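Local coordinates for protein fatty acid synthase 1, isoform A (Drosophila melanogaster, PDB 6FN6) that probably carries out, through its dehydratase, enoyl reductase and ketoreductase domains, the modifying steps of each elongation cycle in de novo fatty acid synthesis, at residues T56-E61 / A199-A204; Q43-M48 / I81-G86; V515-A520 / G548-F553; E491-A496 / E1082-Q1087. One frame throughout, in Å; residues are numbered along the deposited sequence.

Contact 1. Residues T56-E61 / A199-A204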
# COMPACT_ATOMS: atom_id res chain seq x y z
N THR A 56 -5.59 -30.03 14.41
CA THR A 56 -6.02 -28.65 14.23
C THR A 56 -5.75 -28.13 12.82
O THR A 56 -4.61 -27.86 12.46
CB THR A 56 -5.30 -27.71 15.23
OG1 THR A 56 -5.39 -28.26 16.55
CG2 THR A 56 -5.92 -26.33 15.21
N PRO A 57 -6.81 -27.99 12.00
CA PRO A 57 -6.63 -27.40 10.67
C PRO A 57 -6.42 -25.88 10.74
O PRO A 57 -7.01 -25.23 11.60
CB PRO A 57 -7.92 -27.75 9.95
CG PRO A 57 -8.93 -27.87 11.02
CD PRO A 57 -8.21 -28.42 12.22
N VAL A 58 -5.59 -25.34 9.86
CA VAL A 58 -5.31 -23.90 9.87
C VAL A 58 -5.21 -23.35 8.45
O VAL A 58 -5.06 -24.10 7.49
CB VAL A 58 -4.02 -23.59 10.66
CG1 VAL A 58 -4.16 -24.03 12.11
CG2 VAL A 58 -2.81 -24.26 10.00
N VAL A 59 -5.30 -22.03 8.34
CA VAL A 59 -5.12 -21.34 7.07
C VAL A 59 -4.11 -20.21 7.26
O VAL A 59 -4.36 -19.25 7.99
CB VAL A 59 -6.45 -20.79 6.53
CG1 VAL A 59 -6.22 -19.95 5.27
CG2 VAL A 59 -7.41 -21.92 6.25
N MET A 60 -2.95 -20.35 6.62
CA MET A 60 -1.93 -19.32 6.67
C MET A 60 -2.05 -18.40 5.47
O MET A 60 -2.37 -18.85 4.37
CB MET A 60 -0.54 -19.95 6.73
CG MET A 60 -0.37 -20.94 7.85
SD MET A 60 1.33 -21.46 8.09
CE MET A 60 1.07 -22.99 8.97
N GLU A 61 -1.79 -17.11 5.67
CA GLU A 61 -1.91 -16.14 4.60
C GLU A 61 -0.79 -15.11 4.63
O GLU A 61 -0.26 -14.78 5.69
CB GLU A 61 -3.26 -15.43 4.68
CG GLU A 61 -4.45 -16.34 4.48
CD GLU A 61 -5.77 -15.62 4.64
OE1 GLU A 61 -6.24 -15.03 3.64
OE2 GLU A 61 -6.34 -15.63 5.75
N ALA A 199 -1.81 -20.88 2.33
CA ALA A 199 -1.46 -22.26 2.60
C ALA A 199 -2.54 -22.91 3.45
O ALA A 199 -2.65 -22.64 4.65
CB ALA A 199 -0.11 -22.34 3.30
N VAL A 200 -3.35 -23.77 2.83
CA VAL A 200 -4.42 -24.46 3.53
C VAL A 200 -3.94 -25.83 3.98
O VAL A 200 -3.49 -26.64 3.17
CB VAL A 200 -5.67 -24.59 2.64
CG1 VAL A 200 -6.83 -25.18 3.43
CG2 VAL A 200 -6.05 -23.24 2.06
N ILE A 201 -4.03 -26.08 5.29
CA ILE A 201 -3.61 -27.35 5.86
C ILE A 201 -4.81 -28.06 6.48
O ILE A 201 -5.48 -27.51 7.36
CB ILE A 201 -2.48 -27.15 6.89
CG1 ILE A 201 -1.33 -26.35 6.26
CG2 ILE A 201 -1.98 -28.50 7.39
CD1 ILE A 201 -0.25 -25.95 7.24
N ASN A 202 -5.07 -29.28 6.01
CA ASN A 202 -6.21 -30.07 6.45
C ASN A 202 -5.73 -31.42 6.98
O ASN A 202 -5.67 -32.40 6.23
CB ASN A 202 -7.19 -30.27 5.29
CG ASN A 202 -8.50 -30.87 5.74
OD1 ASN A 202 -8.60 -31.49 6.80
ND2 ASN A 202 -9.53 -30.69 4.92
N PRO A 203 -5.38 -31.49 8.28
CA PRO A 203 -4.80 -32.72 8.83
C PRO A 203 -5.74 -33.92 8.78
O PRO A 203 -5.29 -35.03 8.47
CB PRO A 203 -4.51 -32.34 10.29
CG PRO A 203 -4.61 -30.86 10.36
CD PRO A 203 -5.56 -30.45 9.30
N ALA A 204 -7.02 -33.71 9.07
CA ALA A 204 -7.99 -34.79 9.08
C ALA A 204 -8.05 -35.46 7.71
O ALA A 204 -8.02 -36.69 7.60
CB ALA A 204 -9.36 -34.26 9.47
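Val58 and Ile201 lie alongside each other on one face of the strands, with CG2 of Val58 4.1 Å from CD1 of Ile201. The same CD1 meets the end of a longer neighbour: Met60 slants across Ile201, and Met60 CE comes to 3.7 Å from Ile201 CD1. In Met60, chi1 of -55° sets CG anti to the carbonyl carbon; the extended remainder then takes CE to Ile201. Ala199, opposite, is small and leaves room beside the Met60 side chain. Val59 and Val200 pair on the other face through CG2 and CG1. The beta-branched Val58, Val59, Val200 and Ile201 suit these extended antiparallel strands, which are joined by backbone bonds such as Ile201 N to Val58 O (3.1 Å) and Ala199 N to Met60 O (2.9 Å). Strands 58-65 and 191-201 belong to the predicted N-terminal and C-terminal hotdog folds, and their pairing joins the halves of the dehydratase's double hotdog. Trp42 of helix 34-48 packs on Val58, Met60 and Ile201. Where the strand pairing ends, Pro203 CD lies 3.6 Å from Pro57 CB, and CG of Pro203 faces Thr56 O. An alanine in place of Pro203 would lack CG and CD and would probably leave a gap beside Pro57 and Thr56 O. Pro203 starts helix 203-210, where a residue without an N-H costs no helical bond, and Asn202 OD1 caps Lys205 N.

Contact 2. Residues Q43-M48 / I81-G86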
# COMPACT_ATOMS: atom_id res chain seq x y z
N GLN A 43 2.26 -25.43 14.76
CA GLN A 43 2.28 -26.19 16.00
C GLN A 43 1.97 -25.32 17.22
O GLN A 43 1.00 -25.58 17.93
CB GLN A 43 3.65 -26.86 16.19
CG GLN A 43 3.83 -28.10 15.32
CD GLN A 43 5.20 -28.72 15.47
OE1 GLN A 43 6.12 -28.10 16.00
NE2 GLN A 43 5.34 -29.95 15.01
N THR A 44 2.78 -24.29 17.44
CA THR A 44 2.62 -23.45 18.62
C THR A 44 1.24 -22.81 18.68
O THR A 44 0.66 -22.68 19.75
CB THR A 44 3.69 -22.34 18.67
OG1 THR A 44 3.70 -21.63 17.43
CG2 THR A 44 5.07 -22.94 18.94
N PHE A 45 0.72 -22.40 17.52
CA PHE A 45 -0.58 -21.75 17.46
C PHE A 45 -1.70 -22.69 17.91
O PHE A 45 -2.64 -22.27 18.58
CB PHE A 45 -0.86 -21.24 16.05
CG PHE A 45 -2.15 -20.49 15.93
CD1 PHE A 45 -2.31 -19.26 16.55
CD2 PHE A 45 -3.21 -20.99 15.19
CE1 PHE A 45 -3.49 -18.55 16.45
CE2 PHE A 45 -4.39 -20.29 15.08
CZ PHE A 45 -4.54 -19.07 15.71
N ALA A 46 -1.59 -23.96 17.53
CA ALA A 46 -2.59 -24.95 17.92
C ALA A 46 -2.47 -25.26 19.41
O ALA A 46 -3.47 -25.52 20.08
CB ALA A 46 -2.42 -26.22 17.11
N LYS A 47 -1.25 -25.21 19.92
CA LYS A 47 -0.99 -25.53 21.32
C LYS A 47 -1.68 -24.53 22.24
O LYS A 47 -2.31 -24.92 23.22
CB LYS A 47 0.52 -25.57 21.58
CG LYS A 47 0.90 -26.33 22.84
CD LYS A 47 2.41 -26.49 22.97
CE LYS A 47 2.79 -27.15 24.29
NZ LYS A 47 2.31 -28.56 24.36
N MET A 48 -1.56 -23.24 21.93
CA MET A 48 -2.15 -22.20 22.77
C MET A 48 -3.66 -22.18 22.63
O MET A 48 -4.37 -21.72 23.52
CB MET A 48 -1.58 -20.81 22.45
CG MET A 48 -1.43 -20.48 20.97
SD MET A 48 -0.59 -18.90 20.70
CE MET A 48 1.03 -19.22 21.39
N ILE A 81 8.39 -16.77 18.60
CA ILE A 81 7.12 -16.64 17.89
C ILE A 81 6.14 -15.79 18.69
O ILE A 81 6.08 -15.90 19.92
CB ILE A 81 6.51 -18.03 17.59
CG1 ILE A 81 7.60 -18.98 17.08
CG2 ILE A 81 5.38 -17.89 16.58
CD1 ILE A 81 7.10 -20.36 16.67
N ASN A 82 5.37 -14.96 18.00
CA ASN A 82 4.39 -14.09 18.64
C ASN A 82 3.12 -13.97 17.80
O ASN A 82 3.18 -13.95 16.57
CB ASN A 82 4.98 -12.70 18.89
CG ASN A 82 4.27 -11.95 20.00
OD1 ASN A 82 3.09 -12.18 20.26
ND2 ASN A 82 4.98 -11.03 20.64
N PHE A 83 1.97 -13.88 18.46
CA PHE A 83 0.68 -13.81 17.77
C PHE A 83 -0.18 -12.65 18.27
O PHE A 83 -0.21 -12.36 19.47
CB PHE A 83 -0.09 -15.12 17.96
CG PHE A 83 0.57 -16.31 17.33
CD1 PHE A 83 1.52 -17.04 18.02
CD2 PHE A 83 0.23 -16.71 16.05
CE1 PHE A 83 2.12 -18.14 17.45
CE2 PHE A 83 0.83 -17.82 15.47
CZ PHE A 83 1.78 -18.53 16.17
N PHE A 84 -0.88 -12.00 17.35
CA PHE A 84 -1.85 -10.96 17.69
C PHE A 84 -3.27 -11.52 17.75
O PHE A 84 -3.80 -12.00 16.75
CB PHE A 84 -1.82 -9.81 16.67
CG PHE A 84 -0.63 -8.89 16.81
CD1 PHE A 84 0.16 -8.88 17.95
CD2 PHE A 84 -0.32 -8.00 15.79
CE1 PHE A 84 1.24 -8.03 18.06
CE2 PHE A 84 0.76 -7.15 15.90
CZ PHE A 84 1.54 -7.16 17.03
N ASP A 85 -3.89 -11.44 18.92
CA ASP A 85 -5.27 -11.88 19.10
C ASP A 85 -6.20 -11.12 18.15
O ASP A 85 -7.20 -11.67 17.68
CB ASP A 85 -5.72 -11.68 20.55
CG ASP A 85 -5.08 -12.66 21.50
OD1 ASP A 85 -4.06 -13.28 21.12
OD2 ASP A 85 -5.59 -12.81 22.63
N GLY A 86 -5.88 -9.86 17.89
CA GLY A 86 -6.74 -9.00 17.10
C GLY A 86 -6.88 -9.39 15.65
O GLY A 86 -7.99 -9.61 15.17
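The ring of Phe83 carries Phe45 over one face and Thr44 at its edge. Phe45 supplies CD1, which lies 3.6 Å from CE2 of Phe83, while the two rings are inclined by 34° with centroids 5.2 Å apart. In Phe45, chi1 of -176° sets CG anti to the backbone N, and the ring lies beside Phe83 with CB and CD1 both touching it. Near the plane of the Phe83 ring, Thr44 OG1 is 3.8 Å from CE1. This hydroxyl is bonded to Leu40 O one helical turn back, so its polar demand is met within the helix and it can sit among apolar groups. Thr44 also meets Ile81 tip to tip, OG1 lying 3.7 Å from CD1 of Ile81. Met48 adds a Met-aromatic contact: its SD is 4.6 Å from the centroid of Phe83, approaching obliquely, and a flexible thioether chain suits this more exposed end of the helix. An alanine in place of Phe83 would probably leave the Phe45 ring and the Met48 sulfur without their shared partner and open a gap between helix and strand. No hydrogen bond crosses the contact, whose axes make 52°. Helix 34-48 is the helix of the predicted N-terminal hotdog fold and here lies against strand 76-83. Ile104 of strand 98-105 touches both phenylalanines, Val9 and Thr7 of strand 7-12 reach Thr44 and Met48, and beyond the strand Phe84 stacks on Phe84 of the second subunit.

Contact 3. Residues V515-A520 / G548-F553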
# COMPACT_ATOMS: atom_id res chain seq x y z
N VAL A 515 61.62 -48.85 -24.27
CA VAL A 515 62.44 -48.41 -25.40
C VAL A 515 61.52 -48.18 -26.60
O VAL A 515 61.15 -49.12 -27.30
CB VAL A 515 63.55 -49.43 -25.71
CG1 VAL A 515 64.44 -48.93 -26.84
CG2 VAL A 515 64.37 -49.71 -24.47
N PHE A 516 61.15 -46.92 -26.82
CA PHE A 516 60.18 -46.56 -27.84
C PHE A 516 60.86 -45.93 -29.05
O PHE A 516 61.50 -44.89 -28.94
CB PHE A 516 59.14 -45.60 -27.26
CG PHE A 516 57.90 -45.46 -28.10
CD1 PHE A 516 57.87 -44.59 -29.18
CD2 PHE A 516 56.77 -46.19 -27.80
CE1 PHE A 516 56.73 -44.46 -29.94
CE2 PHE A 516 55.62 -46.06 -28.56
CZ PHE A 516 55.60 -45.20 -29.63
N VAL A 517 60.72 -46.56 -30.21
CA VAL A 517 61.36 -46.09 -31.43
C VAL A 517 60.33 -45.87 -32.53
O VAL A 517 59.76 -46.82 -33.06
CB VAL A 517 62.45 -47.07 -31.90
CG1 VAL A 517 63.15 -46.55 -33.15
CG2 VAL A 517 63.46 -47.32 -30.79
N GLN A 518 60.11 -44.60 -32.89
CA GLN A 518 59.11 -44.26 -33.90
C GLN A 518 59.49 -44.80 -35.27
O GLN A 518 58.71 -45.48 -35.92
CB GLN A 518 58.92 -42.74 -33.98
CG GLN A 518 58.41 -42.11 -32.70
CD GLN A 518 57.97 -40.67 -32.90
OE1 GLN A 518 58.11 -40.12 -34.00
NE2 GLN A 518 57.44 -40.05 -31.85
N ASP A 519 60.71 -44.49 -35.71
CA ASP A 519 61.16 -44.87 -37.04
C ASP A 519 61.42 -46.38 -37.08
O ASP A 519 62.23 -46.89 -36.30
CB ASP A 519 62.42 -44.11 -37.43
CG ASP A 519 62.67 -44.12 -38.92
OD1 ASP A 519 61.95 -44.85 -39.63
OD2 ASP A 519 63.58 -43.40 -39.38
N ALA A 520 60.74 -47.08 -37.98
CA ALA A 520 60.87 -48.54 -38.04
C ALA A 520 62.21 -48.96 -38.64
O ALA A 520 62.63 -50.11 -38.47
CB ALA A 520 59.72 -49.13 -38.83
N GLY A 548 66.38 -39.40 -34.68
CA GLY A 548 67.77 -39.53 -34.29
C GLY A 548 68.09 -39.09 -32.88
O GLY A 548 69.22 -39.24 -32.42
N ALA A 549 67.09 -38.55 -32.18
CA ALA A 549 67.31 -38.02 -30.83
C ALA A 549 66.49 -38.77 -29.79
O ALA A 549 65.28 -38.95 -29.95
CB ALA A 549 66.98 -36.54 -30.79
N TRP A 550 67.16 -39.19 -28.73
CA TRP A 550 66.48 -39.80 -27.59
C TRP A 550 65.82 -38.72 -26.75
O TRP A 550 66.34 -37.60 -26.64
CB TRP A 550 67.47 -40.60 -26.74
CG TRP A 550 67.95 -41.85 -27.40
CD1 TRP A 550 69.18 -42.08 -27.93
CD2 TRP A 550 67.20 -43.05 -27.60
NE1 TRP A 550 69.25 -43.35 -28.44
CE2 TRP A 550 68.04 -43.97 -28.25
CE3 TRP A 550 65.89 -43.45 -27.28
CZ2 TRP A 550 67.63 -45.25 -28.60
CZ3 TRP A 550 65.48 -44.72 -27.63
CH2 TRP A 550 66.35 -45.61 -28.28
N GLY A 551 64.67 -39.04 -26.17
CA GLY A 551 63.96 -38.10 -25.33
C GLY A 551 62.77 -38.71 -24.61
O GLY A 551 62.61 -39.92 -24.56
N THR A 552 61.93 -37.84 -24.07
CA THR A 552 60.74 -38.26 -23.35
C THR A 552 59.57 -37.36 -23.73
O THR A 552 59.76 -36.31 -24.35
CB THR A 552 60.94 -38.19 -21.83
OG1 THR A 552 61.20 -36.84 -21.44
CG2 THR A 552 62.11 -39.06 -21.41
N PHE A 553 58.36 -37.78 -23.36
CA PHE A 553 57.18 -36.94 -23.52
C PHE A 553 56.86 -36.27 -22.19
O PHE A 553 56.51 -36.93 -21.21
CB PHE A 553 55.99 -37.75 -24.01
CG PHE A 553 56.02 -38.03 -25.48
CD1 PHE A 553 55.70 -37.04 -26.38
CD2 PHE A 553 56.38 -39.28 -25.95
CE1 PHE A 553 55.72 -37.28 -27.74
CE2 PHE A 553 56.41 -39.53 -27.31
CZ PHE A 553 56.08 -38.53 -28.21
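Trp550 presents the far corner of its six-membered ring to two valines, with CH2 lying 4.1 Å from CG1 of Val515 and 4.2 Å from CG2 of Val517. The valines are two residues apart on one strand and share a chi1 near 180°, yet they offer different branches: CG1 of Val515 is anti to the backbone N, whereas CG2 of Val517 is anti to the carbonyl carbon. Both meet the indole obliquely. Between them the backbone contributes Phe516 O, 4.2 Å from Trp550 CZ3. A tryptophan suits this place because its long ring reaches a strand whose axis passes 9.1 Å from its own. At the other end Gln518 and Phe553 approach tip to tip: NE2 of Gln518 is at the edge of the ring, 4.2 Å from CZ, and amide and ring planes differ by only 18°. Gln518 is poorly ordered, so this contact is less certain. Both segments belong to the pseudo-KR domain, a Rossmann-like fold in which parallel strands 512-517 and 542-546 adjoin, and strand 549-557 turns back antiparallel beside the latter. Gly548, with its positive phi, lies in that tight turn. Leu545 of the intervening strand touches both Val517 and Trp550. Farther out, helix 530-536 covers the valines with Tyr532, and Trp550 NE1 makes a weak hydrogen bond to Leu531 O. Phe516 and Phe553 instead pack on Ala496, the first residue of helix 496-504.

Contact 4. Residues E491-A496 / E1082-Q1087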
# COMPACT_ATOMS: atom_id res chain seq x y z
N GLU A 491 55.40 -49.20 -34.16
CA GLU A 491 54.07 -49.75 -33.94
C GLU A 491 52.99 -48.68 -33.83
O GLU A 491 53.17 -47.66 -33.17
CB GLU A 491 54.06 -50.62 -32.68
CG GLU A 491 54.91 -51.87 -32.78
CD GLU A 491 54.38 -52.84 -33.82
OE1 GLU A 491 53.14 -52.96 -33.92
OE2 GLU A 491 55.20 -53.49 -34.50
N GLU A 492 51.86 -48.93 -34.49
CA GLU A 492 50.71 -48.02 -34.42
C GLU A 492 49.82 -48.39 -33.24
O GLU A 492 49.88 -49.50 -32.72
CB GLU A 492 49.90 -48.06 -35.73
CG GLU A 492 50.59 -47.42 -36.93
CD GLU A 492 51.83 -48.17 -37.39
OE1 GLU A 492 52.28 -49.08 -36.67
OE2 GLU A 492 52.34 -47.84 -38.48
N LEU A 493 49.00 -47.43 -32.83
CA LEU A 493 48.11 -47.58 -31.68
C LEU A 493 48.91 -47.90 -30.43
O LEU A 493 48.43 -48.63 -29.55
CB LEU A 493 47.07 -48.67 -31.93
CG LEU A 493 46.02 -48.41 -33.01
CD1 LEU A 493 45.15 -49.65 -33.18
CD2 LEU A 493 45.17 -47.19 -32.68
N PHE A 494 50.12 -47.37 -30.35
CA PHE A 494 50.88 -47.41 -29.11
C PHE A 494 51.54 -46.06 -28.88
O PHE A 494 52.67 -45.83 -29.32
CB PHE A 494 51.92 -48.52 -29.13
CG PHE A 494 51.33 -49.90 -29.02
CD1 PHE A 494 50.55 -50.25 -27.93
CD2 PHE A 494 51.58 -50.85 -30.00
CE1 PHE A 494 50.01 -51.52 -27.83
CE2 PHE A 494 51.04 -52.12 -29.90
CZ PHE A 494 50.26 -52.46 -28.82
N GLY A 495 50.82 -45.16 -28.22
CA GLY A 495 51.39 -43.90 -27.80
C GLY A 495 52.35 -44.14 -26.67
O GLY A 495 52.06 -44.92 -25.76
N ALA A 496 53.50 -43.47 -26.70
CA ALA A 496 54.55 -43.72 -25.73
C ALA A 496 54.09 -43.40 -24.31
O ALA A 496 54.39 -44.15 -23.37
CB ALA A 496 55.79 -42.91 -26.08
N GLU A 1082 45.79 -41.95 -27.99
CA GLU A 1082 46.89 -40.99 -28.09
C GLU A 1082 47.53 -41.06 -29.47
O GLU A 1082 47.74 -40.03 -30.12
CB GLU A 1082 47.95 -41.27 -27.02
CG GLU A 1082 47.52 -40.94 -25.60
CD GLU A 1082 48.49 -41.47 -24.56
OE1 GLU A 1082 49.59 -41.93 -24.94
OE2 GLU A 1082 48.15 -41.43 -23.35
N ARG A 1083 47.83 -42.27 -29.91
CA ARG A 1083 48.50 -42.48 -31.18
C ARG A 1083 47.59 -42.08 -32.35
O ARG A 1083 48.04 -41.45 -33.30
CB ARG A 1083 48.92 -43.95 -31.32
CG ARG A 1083 50.00 -44.20 -32.35
CD ARG A 1083 51.34 -43.66 -31.86
NE ARG A 1083 52.47 -44.13 -32.67
CZ ARG A 1083 53.06 -43.42 -33.63
NH1 ARG A 1083 52.65 -42.19 -33.92
NH2 ARG A 1083 54.08 -43.94 -34.29
N ILE A 1084 46.32 -42.45 -32.26
CA ILE A 1084 45.35 -42.10 -33.29
C ILE A 1084 45.34 -40.60 -33.55
O ILE A 1084 45.35 -40.16 -34.70
CB ILE A 1084 43.94 -42.60 -32.90
CG1 ILE A 1084 43.91 -44.13 -32.93
CG2 ILE A 1084 42.89 -42.01 -33.85
CD1 ILE A 1084 42.61 -44.74 -32.42
N CYS A 1085 45.32 -39.81 -32.48
CA CYS A 1085 45.25 -38.36 -32.61
C CYS A 1085 46.57 -37.80 -33.11
O CYS A 1085 46.59 -36.85 -33.90
CB CYS A 1085 44.86 -37.73 -31.28
SG CYS A 1085 43.17 -38.16 -30.77
N GLU A 1086 47.68 -38.37 -32.65
CA GLU A 1086 48.99 -37.96 -33.13
C GLU A 1086 49.11 -38.23 -34.62
O GLU A 1086 49.53 -37.38 -35.39
CB GLU A 1086 50.10 -38.69 -32.37
CG GLU A 1086 51.50 -38.21 -32.73
CD GLU A 1086 52.60 -39.03 -32.08
OE1 GLU A 1086 52.37 -40.22 -31.78
OE2 GLU A 1086 53.71 -38.48 -31.87
N GLN A 1087 48.73 -39.44 -35.02
CA GLN A 1087 48.82 -39.85 -36.41
C GLN A 1087 47.95 -38.96 -37.29
O GLN A 1087 48.36 -38.56 -38.38
CB GLN A 1087 48.41 -41.32 -36.56
CG GLN A 1087 49.44 -42.31 -36.04
CD GLN A 1087 50.71 -42.33 -36.86
OE1 GLN A 1087 51.62 -41.52 -36.65
NE2 GLN A 1087 50.79 -43.27 -37.80
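Arg1083 is held on its own helix by a salt bridge from NH1 to Glu1086 OE1 (2.9 Å), while the rest of the same side chain packs on Leu493 and Phe494 of the loop. CG is anti to the backbone N (chi1 -161°) and the chain bends at chi2; CB, CG and CD pack against backbone atoms of Leu493 and Phe494, with CG 3.4 Å from Leu493 N. CD comes to 3.6 Å from Phe494 O, and Glu491 O lies near the guanidinium plane at its edge, 3.6 Å from NE, where a positive group would be favourable to carbonyl oxygens. Leu493, poorly ordered, sets CD2 against CG1 and CD1 of Ile1084, crossing it at a slant. Gly495 suits the closest backbone approach, its CA 4.7 Å from that of Arg1083, because a side chain here would point toward the helix and would probably crowd Glu1082 and Arg1083. Glu1082 OE2 binds Gln1099 NE2, and OE1 accepts a hydrogen bond from Gly498 N in the first turn of helix 496-504, where a carboxylate would probably interact favourably with the helix dipole. The loop and helix 1072-1090 thus pack the pseudo-KR domain on the KR domain, the two that together form the enzyme's ketoreductase part.

In the fold
From the N terminus, helix 34-48 opens contact 2 and strand 58-65 soon opens contact 1. Contact 2 closes first, on strand 76-83, and contact 1 only at 199-204, so the two cross; Thr56 packs on Ala46 where they meet. Together they join the N-terminal hotdog's helix to its strands and that hotdog to its C-terminal partner. On the other side of the chain's centre, contact 4 opens at 491-496, and contact 3 both opens and closes within its span, inside the pseudo-KR domain. Contact 4 closes only at 1082-1087, bringing the KR domain back across 585 residues that include the enoyl reductase. Contacts 3 and 4 touch, Phe516 meeting Phe494.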